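Local coordinates for cystathionine beta-lyase family protein, YNBB B.subtilis ortholog (Clostridium acetobutylicum, PDB 3HVY) that carries covalently bound pyridoxal phosphate and is a putative cystathionine beta-lyase, probably cleaving sulfur-containing amino acids and possibly involved in aluminium resistance, at residues D39-F53 and L294-K306. Numbering follows the deposited sequence.
Sequences DEIREYNQLKVLKAF and LFMAPHVTIEAVK. With EDO (1,2-ethanediol), chain Y.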
loop_
_atom_site.group_PDB
_atom_site.type_symbol
_atom_site.label_atom_id
_atom_site.label_comp_id
_atom_site.label_asym_id
_atom_site.label_seq_id
_atom_site.Cartn_x
_atom_site.Cartn_y
_atom_site.Cartn_z
ATOM N N ASP D 39 -25.080 0.103 -25.206
ATOM C CA ASP D 39 -24.801 -1.269 -24.748
ATOM C C ASP D 39 -24.060 -2.083 -25.789
ATOM O O ASP D 39 -23.291 -2.975 -25.448
ATOM C CB ASP D 39 -26.083 -1.976 -24.370
ATOM C CG ASP D 39 -26.660 -1.463 -23.096
ATOM O OD1 ASP D 39 -25.972 -0.740 -22.347
ATOM O OD2 ASP D 39 -27.815 -1.817 -22.871
ATOM N N GLU D 40 -24.371 -1.820 -27.050
ATOM C CA GLU D 40 -23.713 -2.477 -28.207
ATOM C C GLU D 40 -22.243 -2.118 -28.291
ATOM O O GLU D 40 -21.386 -2.977 -28.493
ATOM C CB GLU D 40 -24.399 -2.063 -29.491
ATOM C CG GLU D 40 -25.839 -2.594 -29.568
ATOM C CD GLU D 40 -26.597 -2.020 -30.759
ATOM O OE1 GLU D 40 -25.968 -1.316 -31.575
ATOM O OE2 GLU D 40 -27.814 -2.258 -30.851
ATOM N N ILE D 41 -21.970 -0.827 -28.114
ATOM C CA ILE D 41 -20.610 -0.346 -28.054
ATOM C C ILE D 41 -19.878 -0.903 -26.824
ATOM O O ILE D 41 -18.726 -1.319 -26.927
ATOM C CB ILE D 41 -20.590 1.203 -28.053
ATOM C CG1 ILE D 41 -20.999 1.744 -29.433
ATOM C CG2 ILE D 41 -19.201 1.730 -27.701
ATOM C CD1 ILE D 41 -21.046 3.252 -29.490
ATOM N N ARG D 42 -20.538 -0.937 -25.664
ATOM C CA ARG D 42 -19.916 -1.421 -24.453
ATOM C C ARG D 42 -19.486 -2.864 -24.594
ATOM O O ARG D 42 -18.437 -3.261 -24.108
ATOM C CB ARG D 42 -20.949 -1.353 -23.327
ATOM C CG ARG D 42 -20.431 -1.714 -22.026
ATOM C CD ARG D 42 -21.488 -1.545 -20.915
ATOM N NE ARG D 42 -22.583 -2.467 -21.177
ATOM C CZ ARG D 42 -23.762 -2.465 -20.568
ATOM N NH1 ARG D 42 -24.040 -1.582 -19.659
ATOM N NH2 ARG D 42 -24.666 -3.375 -20.895
ATOM N N GLU D 43 -20.341 -3.667 -25.220
ATOM C CA GLU D 43 -20.082 -5.079 -25.398
ATOM C C GLU D 43 -18.811 -5.303 -26.261
ATOM O O GLU D 43 -17.945 -6.151 -25.970
ATOM C CB GLU D 43 -21.301 -5.664 -26.075
ATOM C CG GLU D 43 -21.199 -7.123 -26.390
ATOM C CD GLU D 43 -22.446 -7.646 -27.095
ATOM O OE1 GLU D 43 -22.711 -7.242 -28.269
ATOM O OE2 GLU D 43 -23.108 -8.514 -26.484
ATOM N N TYR D 44 -18.732 -4.535 -27.341
ATOM C CA TYR D 44 -17.579 -4.558 -28.198
ATOM C C TYR D 44 -16.298 -4.203 -27.404
ATOM O O TYR D 44 -15.295 -4.903 -27.443
ATOM C CB TYR D 44 -17.775 -3.551 -29.327
ATOM C CG TYR D 44 -16.575 -3.550 -30.233
ATOM C CD1 TYR D 44 -16.362 -4.606 -31.091
ATOM C CD2 TYR D 44 -15.645 -2.514 -30.209
ATOM C CE1 TYR D 44 -15.273 -4.645 -31.914
ATOM C CE2 TYR D 44 -14.540 -2.543 -31.038
ATOM C CZ TYR D 44 -14.366 -3.625 -31.889
ATOM O OH TYR D 44 -13.302 -3.740 -32.743
ATOM N N ASN D 45 -16.346 -3.080 -26.704
ATOM C CA ASN D 45 -15.206 -2.618 -25.946
ATOM C C ASN D 45 -14.840 -3.547 -24.799
ATOM O O ASN D 45 -13.674 -3.741 -24.530
ATOM C CB ASN D 45 -15.440 -1.190 -25.475
ATOM C CG ASN D 45 -15.313 -0.197 -26.594
ATOM O OD1 ASN D 45 -14.637 -0.476 -27.584
ATOM N ND2 ASN D 45 -15.892 1.008 -26.428
ATOM N N GLN D 46 -15.817 -4.163 -24.157
ATOM C CA GLN D 46 -15.477 -5.109 -23.130
ATOM C C GLN D 46 -14.675 -6.272 -23.725
ATOM O O GLN D 46 -13.719 -6.771 -23.119
ATOM C CB GLN D 46 -16.728 -5.643 -22.427
ATOM C CG GLN D 46 -16.395 -6.665 -21.345
ATOM C CD GLN D 46 -15.954 -6.009 -20.086
ATOM O OE1 GLN D 46 -16.784 -5.558 -19.305
ATOM N NE2 GLN D 46 -14.632 -5.937 -19.869
ATOM N N LEU D 47 -15.119 -6.742 -24.880
ATOM C CA LEU D 47 -14.453 -7.803 -25.602
ATOM C C LEU D 47 -13.070 -7.389 -26.082
ATOM O O LEU D 47 -12.115 -8.120 -25.961
ATOM C CB LEU D 47 -15.308 -8.217 -26.800
ATOM C CG LEU D 47 -14.718 -9.309 -27.710
ATOM C CD1 LEU D 47 -14.449 -10.649 -26.935
ATOM C CD2 LEU D 47 -15.669 -9.541 -28.886
ATOM N N LYS D 48 -12.939 -6.185 -26.613
ATOM C CA LYS D 48 -11.610 -5.690 -27.019
ATOM C C LYS D 48 -10.592 -5.765 -25.844
ATOM O O LYS D 48 -9.402 -6.098 -26.017
ATOM C CB LYS D 48 -11.819 -4.243 -27.497
ATOM C CG LYS D 48 -10.622 -3.400 -27.699
ATOM C CD LYS D 48 -10.921 -2.168 -28.616
ATOM C CE LYS D 48 -11.798 -1.091 -28.034
ATOM N NZ LYS D 48 -11.820 0.224 -28.882
ATOM N N VAL D 49 -11.043 -5.390 -24.644
ATOM C CA VAL D 49 -10.170 -5.352 -23.501
ATOM C C VAL D 49 -9.848 -6.778 -23.044
ATOM O O VAL D 49 -8.697 -7.095 -22.814
ATOM C CB VAL D 49 -10.741 -4.440 -22.331
ATOM C CG1 VAL D 49 -9.894 -4.572 -21.108
ATOM C CG2 VAL D 49 -10.761 -2.932 -22.775
ATOM N N LEU D 50 -10.849 -7.632 -22.944
ATOM C CA LEU D 50 -10.636 -9.001 -22.547
ATOM C C LEU D 50 -9.609 -9.656 -23.483
ATOM O O LEU D 50 -8.664 -10.344 -23.039
ATOM C CB LEU D 50 -11.967 -9.753 -22.606
ATOM C CG LEU D 50 -11.933 -11.241 -22.280
ATOM C CD1 LEU D 50 -11.350 -11.450 -20.851
ATOM C CD2 LEU D 50 -13.331 -11.889 -22.465
ATOM N N LYS D 51 -9.763 -9.477 -24.784
ATOM C CA LYS D 51 -8.805 -10.097 -25.717
ATOM C C LYS D 51 -7.373 -9.602 -25.479
ATOM O O LYS D 51 -6.421 -10.356 -25.580
ATOM C CB LYS D 51 -9.148 -9.789 -27.172
ATOM C CG LYS D 51 -10.387 -10.442 -27.719
ATOM C CD LYS D 51 -10.425 -10.370 -29.254
ATOM C CE LYS D 51 -10.198 -8.974 -29.807
ATOM N NZ LYS D 51 -10.337 -8.920 -31.302
ATOM N N ALA D 52 -7.219 -8.303 -25.245
ATOM C CA ALA D 52 -5.905 -7.708 -24.989
ATOM C C ALA D 52 -5.259 -8.375 -23.719
ATOM O O ALA D 52 -4.068 -8.766 -23.717
ATOM C CB ALA D 52 -6.038 -6.197 -24.850
ATOM N N PHE D 53 -6.047 -8.555 -22.655
ATOM C CA PHE D 53 -5.544 -9.239 -21.469
ATOM C C PHE D 53 -5.020 -10.650 -21.812
ATOM O O PHE D 53 -3.914 -11.046 -21.442
ATOM C CB PHE D 53 -6.662 -9.364 -20.428
ATOM C CG PHE D 53 -6.731 -8.209 -19.420
ATOM C CD1 PHE D 53 -7.263 -6.979 -19.765
ATOM C CD2 PHE D 53 -6.304 -8.394 -18.117
ATOM C CE1 PHE D 53 -7.338 -5.952 -18.847
ATOM C CE2 PHE D 53 -6.371 -7.378 -17.172
ATOM C CZ PHE D 53 -6.875 -6.143 -17.539
ATOM N N LEU D 294 -8.774 -1.033 -15.679
ATOM C CA LEU D 294 -8.894 -1.178 -17.137
ATOM C C LEU D 294 -10.006 -2.158 -17.581
ATOM O O LEU D 294 -10.789 -1.881 -18.498
ATOM C CB LEU D 294 -7.536 -1.566 -17.729
ATOM C CG LEU D 294 -7.429 -1.808 -19.226
ATOM C CD1 LEU D 294 -7.762 -0.558 -19.943
ATOM C CD2 LEU D 294 -6.075 -2.340 -19.648
ATOM N N PHE D 295 -10.083 -3.298 -16.918
ATOM C CA PHE D 295 -11.096 -4.274 -17.225
ATOM C C PHE D 295 -12.507 -3.754 -17.023
ATOM O O PHE D 295 -13.398 -4.037 -17.843
ATOM C CB PHE D 295 -10.866 -5.547 -16.436
ATOM C CG PHE D 295 -11.692 -6.664 -16.914
ATOM C CD1 PHE D 295 -11.407 -7.260 -18.129
ATOM C CD2 PHE D 295 -12.776 -7.089 -16.193
ATOM C CE1 PHE D 295 -12.178 -8.285 -18.612
ATOM C CE2 PHE D 295 -13.558 -8.103 -16.648
ATOM C CZ PHE D 295 -13.267 -8.702 -17.901
HETATM N N MSE D 296 -12.708 -2.978 -15.958
HETATM C CA MSE D 296 -14.010 -2.404 -15.659
HETATM C C MSE D 296 -14.277 -1.078 -16.419
HETATM O O MSE D 296 -15.384 -0.551 -16.353
HETATM C CB MSE D 296 -14.094 -2.117 -14.151
HETATM C CG MSE D 296 -13.981 -3.312 -13.215
HETATM SE SE MSE D 296 -13.807 -2.627 -11.361
HETATM C CE MSE D 296 -15.132 -1.172 -11.482
ATOM N N ALA D 297 -13.277 -0.538 -17.113
ATOM C CA ALA D 297 -13.420 0.765 -17.764
ATOM C C ALA D 297 -14.488 0.882 -18.884
ATOM O O ALA D 297 -15.188 1.920 -18.966
ATOM C CB ALA D 297 -12.088 1.299 -18.218
ATOM N N PRO D 298 -14.559 -0.110 -19.788
ATOM C CA PRO D 298 -15.612 -0.039 -20.806
ATOM C C PRO D 298 -17.001 0.048 -20.204
ATOM O O PRO D 298 -17.874 0.697 -20.746
ATOM C CB PRO D 298 -15.465 -1.391 -21.552
ATOM C CG PRO D 298 -14.015 -1.720 -21.451
ATOM C CD PRO D 298 -13.701 -1.306 -19.990
ATOM N N HIS D 299 -17.205 -0.670 -19.115
ATOM C CA HIS D 299 -18.485 -0.671 -18.402
ATOM C C HIS D 299 -18.759 0.635 -17.671
ATOM O O HIS D 299 -19.801 1.265 -17.854
ATOM C CB HIS D 299 -18.577 -1.879 -17.438
ATOM C CG HIS D 299 -19.897 -2.010 -16.748
ATOM N ND1 HIS D 299 -20.905 -2.826 -17.218
ATOM C CD2 HIS D 299 -20.369 -1.436 -15.610
ATOM C CE1 HIS D 299 -21.948 -2.728 -16.406
ATOM N NE2 HIS D 299 -21.651 -1.896 -15.425
ATOM N N VAL D 300 -17.856 1.008 -16.807
ATOM C CA VAL D 300 -18.006 2.220 -16.037
ATOM C C VAL D 300 -18.135 3.467 -16.918
ATOM O O VAL D 300 -18.959 4.353 -16.632
ATOM C CB VAL D 300 -16.888 2.345 -14.990
ATOM C CG1 VAL D 300 -16.984 3.682 -14.278
ATOM C CG2 VAL D 300 -17.046 1.180 -13.934
ATOM N N THR D 301 -17.393 3.497 -18.025
ATOM C CA THR D 301 -17.478 4.618 -18.979
ATOM C C THR D 301 -18.887 4.775 -19.496
ATOM O O THR D 301 -19.411 5.887 -19.489
ATOM C CB THR D 301 -16.466 4.460 -20.141
ATOM O OG1 THR D 301 -15.133 4.492 -19.620
ATOM C CG2 THR D 301 -16.644 5.484 -21.263
ATOM N N ILE D 302 -19.568 3.658 -19.793
ATOM C CA ILE D 302 -20.880 3.705 -20.355
ATOM C C ILE D 302 -21.928 4.003 -19.304
ATOM O O ILE D 302 -22.957 4.582 -19.615
ATOM C CB ILE D 302 -21.171 2.452 -21.200
ATOM C CG1 ILE D 302 -20.262 2.469 -22.455
ATOM C CG2 ILE D 302 -22.719 2.324 -21.645
ATOM C CD1 ILE D 302 -20.574 3.601 -23.461
ATOM N N GLU D 303 -21.663 3.674 -18.049
ATOM C CA GLU D 303 -22.523 4.161 -16.978
ATOM C C GLU D 303 -22.511 5.707 -16.964
ATOM O O GLU D 303 -23.558 6.343 -16.796
ATOM C CB GLU D 303 -22.071 3.646 -15.621
ATOM C CG GLU D 303 -22.189 2.125 -15.425
ATOM C CD GLU D 303 -23.619 1.627 -15.576
ATOM O OE1 GLU D 303 -24.478 2.020 -14.760
ATOM O OE2 GLU D 303 -23.891 0.831 -16.515
ATOM N N ALA D 304 -21.339 6.295 -17.166
ATOM C CA ALA D 304 -21.202 7.768 -17.132
ATOM C C ALA D 304 -21.854 8.374 -18.382
ATOM O O ALA D 304 -22.535 9.379 -18.294
ATOM C CB ALA D 304 -19.745 8.151 -17.001
ATOM N N VAL D 305 -21.697 7.725 -19.533
ATOM C CA VAL D 305 -22.368 8.138 -20.746
ATOM C C VAL D 305 -23.881 8.136 -20.545
ATOM O O VAL D 305 -24.541 9.123 -20.869
ATOM C CB VAL D 305 -21.966 7.327 -21.987
ATOM C CG1 VAL D 305 -22.755 7.805 -23.241
ATOM C CG2 VAL D 305 -20.423 7.404 -22.290
ATOM N N LYS D 306 -24.443 7.050 -20.015
ATOM C CA LYS D 306 -25.865 6.982 -19.737
ATOM C C LYS D 306 -26.301 8.084 -18.819
ATOM O O LYS D 306 -27.342 8.632 -19.028
ATOM C CB LYS D 306 -26.230 5.619 -19.187
ATOM C CG LYS D 306 -26.136 4.521 -20.253
ATOM C CD LYS D 306 -26.562 3.133 -19.656
ATOM C CE LYS D 306 -26.417 2.018 -20.708
ATOM N NZ LYS D 306 -26.955 0.675 -20.328
HETATM C C1 EDO Y . -27.609 0.471 -15.928
HETATM O O1 EDO Y . -26.829 0.939 -14.840
HETATM C C2 EDO Y . -26.963 0.913 -17.218
HETATM O O2 EDO Y . -26.040 -0.045 -17.760
HETATM O O HOH W 1 -22.394 0.259 -18.455
HETATM O O HOH W 2 -17.402 1.017 -23.560
HETATM O O HOH W 3 -19.316 -4.195 -19.772
HETATM O O HOH W 4 -15.822 -3.234 -18.513
#
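Gln46 and Phe295 meet because CG of Gln46 (chi1 179°) and CG of Phe295 (chi1 -168°) each stand opposite their backbone N, and Gln46 then bends at chi2. The bend carries NE2 over one face of the Phe295 ring, toward its rim, 3.6 Å from CE1, with the amide tilted to the ring. The same NE2 donates to Phe295 O at 3.0 Å, in the carbonyl plane. The helix is kinked at Pro298, where N of 298 and 299 lack bonds to the previous turn. Water 4 accepts from His299 N and donates to Phe295 O and Gln46 OE1. Gln46 OE1 also bonds Thr410 of the second subunit. Helices 18-55 and 287-317 run antiparallel here, in a fold of the PLP-dependent aminotransferase clan. Phe295 is a knob among Gln46, Val49, Leu50 and Phe53, its edge facing the Phe53 ring in a T-shaped pair. At the other end Arg42 fits among His299, Ile302, Glu303 and Lys306. Its NE pairs with Asp412 of the second subunit. Asp39 OD1 sits above one guanidinium face, by charge only, and takes Lys306 NZ on its syn lone pair at 2.7 Å. Water 1 accepts from Arg42 NH1 and donates to Glu303 OE2 and His299 O; the direct NH1 to OE2 salt bridge is long, 4.0 Å. Ethanediol O2, probably from crystallisation, donates to Glu303 OE2 and accepts weakly from Arg42 NH1 and Lys306 NZ.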